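Local coordinates for O-methyltransferase (Bacillus halodurans, PDB 2GPY), which is a probable Rossmann-fold O-methyltransferase that would transfer a methyl group from S-adenosylmethionine to a hydroxyl of a substrate not yet identified, at residues I132-K136 with G137-R141; L115-G118 with E119-E122. All coordinates share one frame; numbering follows the deposited sequence.

Contact 1: residues I132-K136 with G137-R141; sequences IDAAK and GQYRR
At the C-terminal end of strand 127-133, in the loop that leads from this Rossmann-fold strand into helix 139-146, the backbone of Ala-134 lies against the ring of Tyr-139. Ala-134 CA stands over one ring face, 3.6 Å from the centroid of the Tyr-139 ring and 15° off its normal, a CH-pi contact displaced toward the CD1 side. Ala-134 CB touches the ring at Tyr-139 CE2, 3.9 Å away. The Ile-132 side chain crosses that of Tyr-139 at about a right angle, its CD1 3.5 Å from Tyr-139 CE1. With CG anti to the backbone N (chi1 169°), Tyr-139 sends its ring from the first turn of the helix back over the strand end; its OH is hydrogen-bonded to Ser-158 on strand 154-159. Losing the ring to an alanine here would probably uncover Ala-134 and the end of Ile-132, and leave Ser-158 OG without its phenolic partner.

Two successive beta turns, type I from Asp-133 to Lys-136 and type II from Lys-136 to Tyr-139, bring the chain round to the helix. The first is closed by Lys-136 N to Asp-133 O (3.1 Å) and reinforced by an Asx turn: Ala-135 N donates to Asp-133 OD1 at 2.6 Å, meeting it from above the carboxylate plane. A water donates to Asp-133 O at 2.8 Å and more weakly to Gly-137 O, linking the two turns. Beyond the turns, Lys-136 NZ is hydrogen-bonded to Gly-62 O. Tyr-139 thus packs on the strand end by apolar and CH-pi contacts, while Asp-133 OD1 takes two donors, Ala-135 N and Asn-160 ND2, which would limit the rotation of its carboxylate beside a magnesium ligand, Asn-160.

Contact 2: residues L115-G118 with E119-E122; sequences LQLG and EKLE
Leu-117 and Leu-121 meet across the first turn of the short helix 118-122, with Leu-117 at its N-cap position. The backbone bonds are those of a regular alpha-helical turn: Leu-121 N donates to Leu-117 O at 3.0 Å, and Glu-122 N to Gly-118 O at 2.9 Å with an N-H...O angle of 151°.

Apolar contacts follow the same spacing. Leu-121 CD1 folds back to within 3.8 Å of Leu-117 CB and lies still closer to the carbonyl, 3.3 Å from Leu-117 O. Both leucines also touch Ile-84 of strand 80-85, and Leu-121 reaches Leu-110 of strand 107-111, which places the helix start against the edge region of the sheet. Lys-120 runs beside Leu-117 in the same direction, and its aliphatic chain adds a looser contact, CD to Leu-117 CD2 at 4.0 Å.

Glu-122 bends back, its OE2 3.4 Å from Gly-118 O, two acceptors that cannot bond each other. One water bridges the residues before the helix to its first turn, accepting from Lys-120 N and donating to Gln-116 O, 3.1 Å from each.

In the fold
Contact 2 comes first along the chain; strand 127-133 then carries it from helix 118-122 to contact 1, about 16 Å away between centres. The two meet through Leu-115, whose CD2 packs 3.6 Å from Arg-141 NH1 and also lies close to Gln-138 NE2, though the exact length of that second approach is doubtful. Leu-117 touches Tyr-146 further along the helix that contact 1 begins. Of the two, contact 1 adjoins the metal site: the side chain of Asp-133 is about 6 Å from the magnesium ion held by Asn-160 and Asp-206. Contact 2 instead packs a helix start beside strands 80-85 and 107-111, the latter outermost in this chain's sheet.

Contact 1: residues I132-K136 with G137-R141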
loop_
_atom_site.group_PDB
_atom_site.type_symbol
_atom_site.label_atom_id
_atom_site.label_comp_id
_atom_site.label_asym_id
_atom_site.label_seq_id
_atom_site.Cartn_x
_atom_site.Cartn_y
_atom_site.Cartn_z
ATOM N N ILE B 132 -4.597 -12.059 7.947
ATOM C CA ILE B 132 -5.292 -13.332 7.909
ATOM C C ILE B 132 -5.114 -13.994 6.543
ATOM O O ILE B 132 -4.588 -13.393 5.612
ATOM C CB ILE B 132 -6.793 -13.178 8.246
ATOM C CG1 ILE B 132 -7.461 -12.165 7.305
ATOM C CG2 ILE B 132 -6.976 -12.749 9.719
ATOM C CD1 ILE B 132 -8.969 -11.918 7.605
ATOM N N ASP B 133 -5.582 -15.227 6.432
ATOM C CA ASP B 133 -5.243 -16.074 5.305
ATOM C C ASP B 133 -6.524 -16.662 4.744
ATOM O O ASP B 133 -7.198 -17.473 5.408
ATOM C CB ASP B 133 -4.286 -17.192 5.755
ATOM C CG ASP B 133 -3.773 -18.047 4.593
ATOM O OD1 ASP B 133 -4.398 -18.081 3.506
ATOM O OD2 ASP B 133 -2.712 -18.677 4.776
ATOM N N ALA B 134 -6.859 -16.251 3.520
ATOM C CA ALA B 134 -8.057 -16.754 2.845
ATOM C C ALA B 134 -7.992 -18.255 2.555
ATOM O O ALA B 134 -9.005 -18.850 2.158
ATOM C CB ALA B 134 -8.318 -15.976 1.568
ATOM N N ALA B 135 -6.815 -18.854 2.743
ATOM C CA ALA B 135 -6.607 -20.294 2.489
ATOM C C ALA B 135 -6.669 -21.148 3.760
ATOM O O ALA B 135 -6.691 -22.391 3.686
ATOM C CB ALA B 135 -5.279 -20.525 1.771
ATOM N N LYS B 136 -6.664 -20.498 4.922
ATOM C CA LYS B 136 -6.832 -21.204 6.212
ATOM C C LYS B 136 -8.312 -21.227 6.581
ATOM O O LYS B 136 -9.096 -20.428 6.076
ATOM C CB LYS B 136 -5.984 -20.566 7.322
ATOM C CG LYS B 136 -4.478 -20.758 7.134
ATOM C CD LYS B 136 -3.653 -20.086 8.230
ATOM C CE LYS B 136 -2.250 -19.685 7.701
ATOM N NZ LYS B 136 -1.158 -19.616 8.743
ATOM N N GLY B 137 -8.703 -22.175 7.429
ATOM C CA GLY B 137 -10.114 -22.354 7.778
ATOM C C GLY B 137 -10.616 -21.158 8.556
ATOM O O GLY B 137 -9.809 -20.429 9.174
ATOM N N GLN B 138 -11.928 -20.924 8.492
ATOM C CA GLN B 138 -12.589 -19.905 9.306
ATOM C C GLN B 138 -12.254 -18.452 8.931
ATOM O O GLN B 138 -12.473 -17.535 9.720
ATOM C CB GLN B 138 -12.309 -20.145 10.791
ATOM C CG GLN B 138 -12.940 -21.459 11.321
ATOM C CD GLN B 138 -12.284 -21.917 12.595
ATOM O OE1 GLN B 138 -11.056 -22.067 12.669
ATOM N NE2 GLN B 138 -13.098 -22.152 13.617
ATOM N N TYR B 139 -11.756 -18.259 7.715
ATOM C CA TYR B 139 -11.326 -16.947 7.225
ATOM C C TYR B 139 -12.393 -15.847 7.458
ATOM O O TYR B 139 -12.102 -14.789 7.999
ATOM C CB TYR B 139 -10.994 -17.066 5.731
ATOM C CG TYR B 139 -10.770 -15.767 4.996
ATOM C CD1 TYR B 139 -9.743 -14.899 5.358
ATOM C CD2 TYR B 139 -11.568 -15.423 3.909
ATOM C CE1 TYR B 139 -9.531 -13.688 4.654
ATOM C CE2 TYR B 139 -11.356 -14.250 3.196
ATOM C CZ TYR B 139 -10.355 -13.379 3.580
ATOM O OH TYR B 139 -10.170 -12.213 2.851
ATOM N N ARG B 140 -13.626 -16.118 7.062
ATOM C CA ARG B 140 -14.705 -15.128 7.203
ATOM C C ARG B 140 -15.032 -14.826 8.665
ATOM O O ARG B 140 -15.286 -13.671 9.018
ATOM C CB ARG B 140 -15.979 -15.652 6.581
ATOM C CG ARG B 140 -16.070 -15.558 5.110
ATOM C CD ARG B 140 -17.447 -14.994 4.805
ATOM N NE ARG B 140 -18.138 -15.695 3.732
ATOM C CZ ARG B 140 -19.234 -15.244 3.133
ATOM N NH1 ARG B 140 -19.763 -14.078 3.485
ATOM N NH2 ARG B 140 -19.796 -15.959 2.171
ATOM N N ARG B 141 -15.065 -15.869 9.498
ATOM C CA ARG B 141 -15.332 -15.691 10.925
ATOM C C ARG B 141 -14.211 -14.886 11.564
ATOM O O ARG B 141 -14.481 -14.015 12.389
ATOM C CB ARG B 141 -15.514 -17.036 11.653
ATOM C CG ARG B 141 -16.770 -17.785 11.237
ATOM C CD ARG B 141 -17.006 -18.937 12.180
ATOM N NE ARG B 141 -17.966 -18.572 13.221
ATOM C CZ ARG B 141 -18.208 -19.302 14.307
ATOM N NH1 ARG B 141 -17.539 -20.435 14.524
ATOM N NH2 ARG B 141 -19.115 -18.893 15.186
HETATM O O HOH W 1 -8.159 -17.596 8.041
#

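Contact 2: residues L115-G118 with E119-E122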
loop_
_atom_site.group_PDB
_atom_site.type_symbol
_atom_site.label_atom_id
_atom_site.label_comp_id
_atom_site.label_asym_id
_atom_site.label_seq_id
_atom_site.Cartn_x
_atom_site.Cartn_y
_atom_site.Cartn_z
ATOM N N LEU B 115 -11.045 -17.989 17.511
ATOM C CA LEU B 115 -12.491 -17.748 17.585
ATOM C C LEU B 115 -12.974 -17.811 19.025
ATOM O O LEU B 115 -14.071 -17.375 19.336
ATOM C CB LEU B 115 -13.236 -18.747 16.711
ATOM C CG LEU B 115 -13.966 -18.216 15.469
ATOM C CD1 LEU B 115 -13.351 -16.960 14.842
ATOM C CD2 LEU B 115 -14.114 -19.328 14.452
ATOM N N GLN B 116 -12.122 -18.336 19.903
ATOM C CA GLN B 116 -12.410 -18.404 21.324
ATOM C C GLN B 116 -11.651 -17.338 22.124
ATOM O O GLN B 116 -11.854 -17.212 23.342
ATOM C CB GLN B 116 -12.103 -19.811 21.843
ATOM C CG GLN B 116 -12.931 -20.880 21.127
ATOM C CD GLN B 116 -12.936 -22.208 21.838
ATOM O OE1 GLN B 116 -13.950 -22.598 22.402
ATOM N NE2 GLN B 116 -11.792 -22.908 21.836
ATOM N N LEU B 117 -10.801 -16.574 21.435
ATOM C CA LEU B 117 -9.901 -15.601 22.074
ATOM C C LEU B 117 -10.294 -14.139 21.883
ATOM O O LEU B 117 -9.537 -13.241 22.255
ATOM C CB LEU B 117 -8.457 -15.786 21.581
ATOM C CG LEU B 117 -7.635 -16.976 22.094
ATOM C CD1 LEU B 117 -6.208 -16.846 21.630
ATOM C CD2 LEU B 117 -7.693 -17.128 23.609
ATOM N N GLY B 118 -11.476 -13.904 21.314
ATOM C CA GLY B 118 -11.960 -12.547 21.050
ATOM C C GLY B 118 -11.966 -11.638 22.272
ATOM O O GLY B 118 -11.462 -10.509 22.218
ATOM N N GLU B 119 -12.512 -12.136 23.381
ATOM C CA GLU B 119 -12.659 -11.338 24.601
ATOM C C GLU B 119 -11.307 -10.963 25.220
ATOM O O GLU B 119 -11.165 -9.887 25.804
ATOM C CB GLU B 119 -13.555 -12.055 25.624
ATOM C CG GLU B 119 -14.758 -12.802 25.029
ATOM C CD GLU B 119 -16.011 -11.945 24.894
ATOM O OE1 GLU B 119 -15.975 -10.889 24.212
ATOM O OE2 GLU B 119 -17.050 -12.342 25.473
ATOM N N LYS B 120 -10.321 -11.847 25.073
ATOM C CA LYS B 120 -8.951 -11.597 25.513
ATOM C C LYS B 120 -8.334 -10.483 24.663
ATOM O O LYS B 120 -7.693 -9.554 25.161
ATOM C CB LYS B 120 -8.122 -12.874 25.331
ATOM C CG LYS B 120 -6.713 -12.815 25.885
ATOM C CD LYS B 120 -5.926 -14.041 25.448
ATOM C CE LYS B 120 -4.504 -14.030 25.991
ATOM N NZ LYS B 120 -4.444 -14.657 27.353
ATOM N N LEU B 121 -8.536 -10.585 23.362
ATOM C CA LEU B 121 -7.916 -9.640 22.451
ATOM C C LEU B 121 -8.553 -8.260 22.459
ATOM O O LEU B 121 -7.876 -7.270 22.190
ATOM C CB LEU B 121 -7.797 -10.261 21.063
ATOM C CG LEU B 121 -6.465 -11.022 21.190
ATOM C CD1 LEU B 121 -6.561 -12.535 21.000
ATOM C CD2 LEU B 121 -5.389 -10.367 20.349
ATOM N N GLU B 122 -9.837 -8.190 22.793
ATOM C CA GLU B 122 -10.514 -6.912 22.968
ATOM C C GLU B 122 -9.793 -6.039 23.983
ATOM O O GLU B 122 -9.847 -4.814 23.893
ATOM C CB GLU B 122 -11.966 -7.124 23.401
ATOM C CG GLU B 122 -12.943 -7.262 22.247
ATOM C CD GLU B 122 -14.091 -8.211 22.554
ATOM O OE1 GLU B 122 -14.625 -8.164 23.681
ATOM O OE2 GLU B 122 -14.459 -9.007 21.661
HETATM O O HOH W 2 -11.064 -14.903 25.232
#